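Local coordinates for protein ribokinase (Cryptococcus neoformans var. grubii serotype A, PDB 6CW5) that probably phosphorylates D-ribose at O-5 with ATP and a divalent cation, most likely magnesium, giving D-ribose 5-phosphate, at residues Val21-Phe26 with Leu44-Gly49. Numbering follows the deposited sequence.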
loop_
_atom_site.group_PDB
_atom_site.type_symbol
_atom_site.label_atom_id
_atom_site.label_comp_id
_atom_site.label_asym_id
_atom_site.label_seq_id
_atom_site.Cartn_x
_atom_site.Cartn_y
_atom_site.Cartn_z
ATOM N N VAL A 21 11.152 -4.010 -11.553
ATOM C CA VAL A 21 12.234 -4.588 -12.335
ATOM C C VAL A 21 11.664 -5.795 -13.052
ATOM O O VAL A 21 11.054 -6.657 -12.415
ATOM C CB VAL A 21 13.412 -5.012 -11.446
ATOM C CG1 VAL A 21 14.545 -5.634 -12.283
ATOM C CG2 VAL A 21 13.904 -3.803 -10.652
ATOM N N ASN A 22 11.850 -5.852 -14.373
ATOM C CA ASN A 22 11.360 -6.963 -15.176
ATOM C C ASN A 22 12.504 -7.585 -15.951
ATOM O O ASN A 22 13.435 -6.899 -16.388
ATOM C CB ASN A 22 10.316 -6.532 -16.213
ATOM C CG ASN A 22 9.011 -6.091 -15.585
ATOM O OD1 ASN A 22 8.635 -6.545 -14.514
ATOM N ND2 ASN A 22 8.305 -5.246 -16.280
ATOM N N ILE A 23 12.411 -8.891 -16.130
ATOM C CA ILE A 23 13.155 -9.557 -17.196
ATOM C C ILE A 23 12.224 -9.550 -18.401
ATOM O O ILE A 23 11.158 -10.160 -18.358
ATOM C CB ILE A 23 13.576 -10.971 -16.796
ATOM C CG1 ILE A 23 14.524 -10.876 -15.599
ATOM C CG2 ILE A 23 14.241 -11.681 -17.987
ATOM C CD1 ILE A 23 14.914 -12.234 -15.002
ATOM N N ASP A 24 12.614 -8.830 -19.461
ATOM C CA ASP A 24 11.812 -8.714 -20.668
ATOM C C ASP A 24 12.146 -9.880 -21.580
ATOM O O ASP A 24 13.315 -10.121 -21.873
ATOM C CB ASP A 24 12.109 -7.412 -21.414
ATOM C CG ASP A 24 11.560 -6.170 -20.694
ATOM O OD1 ASP A 24 10.874 -6.318 -19.663
ATOM O OD2 ASP A 24 11.815 -5.065 -21.204
ATOM N N GLU A 25 11.122 -10.570 -22.061
ATOM C CA GLU A 25 11.310 -11.615 -23.055
ATOM C C GLU A 25 10.634 -11.150 -24.332
ATOM O O GLU A 25 9.401 -11.046 -24.376
ATOM C CB GLU A 25 10.726 -12.920 -22.557
ATOM C CG GLU A 25 11.535 -13.522 -21.437
ATOM C CD GLU A 25 10.975 -14.859 -21.022
ATOM O OE1 GLU A 25 9.859 -14.879 -20.490
ATOM O OE2 GLU A 25 11.642 -15.888 -21.265
ATOM N N PHE A 26 11.444 -10.839 -25.351
ATOM C CA PHE A 26 10.934 -10.429 -26.655
ATOM C C PHE A 26 10.798 -11.662 -27.542
ATOM O O PHE A 26 11.805 -12.220 -27.979
ATOM C CB PHE A 26 11.866 -9.431 -27.325
ATOM C CG PHE A 26 11.938 -8.115 -26.617
ATOM C CD1 PHE A 26 11.093 -7.077 -26.984
ATOM C CD2 PHE A 26 12.843 -7.919 -25.580
ATOM C CE1 PHE A 26 11.148 -5.857 -26.322
ATOM C CE2 PHE A 26 12.906 -6.693 -24.911
ATOM C CZ PHE A 26 12.059 -5.670 -25.284
ATOM N N LEU A 44 13.867 -15.340 -29.779
ATOM C CA LEU A 44 13.573 -14.855 -28.433
ATOM C C LEU A 44 14.795 -14.089 -27.962
ATOM O O LEU A 44 15.923 -14.570 -28.103
ATOM C CB LEU A 44 13.258 -16.015 -27.476
ATOM C CG LEU A 44 13.321 -15.810 -25.973
ATOM C CD1 LEU A 44 12.269 -14.789 -25.537
ATOM C CD2 LEU A 44 13.103 -17.140 -25.263
ATOM N N THR A 45 14.565 -12.899 -27.417
ATOM C CA THR A 45 15.615 -12.054 -26.887
ATOM C C THR A 45 15.233 -11.714 -25.455
ATOM O O THR A 45 14.113 -11.291 -25.218
ATOM C CB THR A 45 15.755 -10.763 -27.709
ATOM O OG1 THR A 45 16.053 -11.079 -29.073
ATOM C CG2 THR A 45 16.864 -9.890 -27.148
ATOM N N LYS A 46 16.143 -11.944 -24.507
ATOM C CA LYS A 46 15.900 -11.570 -23.119
ATOM C C LYS A 46 16.713 -10.327 -22.804
ATOM O O LYS A 46 17.907 -10.271 -23.112
ATOM C CB LYS A 46 16.276 -12.694 -22.149
ATOM C CG LYS A 46 15.290 -13.858 -22.095
ATOM C CD LYS A 46 15.486 -14.676 -20.804
ATOM C CE LYS A 46 14.765 -16.024 -20.878
ATOM N NZ LYS A 46 14.901 -16.804 -19.617
ATOM N N ARG A 47 16.082 -9.339 -22.171
ATOM C CA ARG A 47 16.793 -8.111 -21.844
ATOM C C ARG A 47 16.318 -7.622 -20.488
ATOM O O ARG A 47 15.199 -7.923 -20.072
ATOM C CB ARG A 47 16.560 -7.026 -22.910
ATOM C CG ARG A 47 16.898 -7.468 -24.334
ATOM C CD ARG A 47 17.449 -6.333 -25.139
ATOM N NE ARG A 47 17.807 -6.717 -26.500
ATOM C CZ ARG A 47 19.039 -7.025 -26.885
ATOM N NH1 ARG A 47 20.031 -7.002 -26.007
ATOM N NH2 ARG A 47 19.278 -7.356 -28.147
ATOM N N ALA A 48 17.189 -6.889 -19.793
ATOM C CA ALA A 48 16.757 -6.203 -18.577
ATOM C C ALA A 48 15.706 -5.157 -18.921
ATOM O O ALA A 48 15.822 -4.449 -19.923
ATOM C CB ALA A 48 17.948 -5.540 -17.895
ATOM N N GLY A 49 14.688 -5.062 -18.090
ATOM C CA GLY A 49 13.608 -4.120 -18.317
ATOM C C GLY A 49 12.860 -3.742 -17.040
ATOM O O GLY A 49 13.414 -3.791 -15.939
HETATM O O HOH W 1 14.127 -4.531 -22.206
HETATM O O HOH W 2 11.900 -16.870 -18.419
#
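With CG anti to the carbonyl carbon in both Glu25 (chi1 -71°) and Lys46 (chi1 -75°), these two side chains run side by side from a non-hydrogen-bonded pair of the antiparallel strands 22-26 and 44-49. Glu25 CG and Lys46 CG touch at 3.8 Å, and Glu25 OE2 lies 3.1 Å from Lys46 CE. The salt bridge from Glu25 OE2 to Lys46 NZ is long, 3.8 Å, and a water joins the same two atoms, while Glu25 OE1 pairs with Arg103 of strand 102-109. Six backbone hydrogen bonds link Asn22 to Gly49, Asp24 to Arg47 and Phe26 to Thr45.

Asn22, Asp24 and Phe26 share the other face. Phe26 crosses Arg47 at about a right angle, its CE2 4.1 Å from Arg47 CG, and the edge of its ring meets Thr45 O. Asp24 OD2 packs 3.5 Å from Gly49 CA and accepts a 2.6 Å hydrogen bond from a water that also donates to Ala48 O. This small sheet is the lid characteristic of ribokinases. Asp24 and Asn22, predicted to bind substrate, both hydrogen-bond a glycerol, probably from the crystallisation liquor, consistent with a polar sugar pocket on this face.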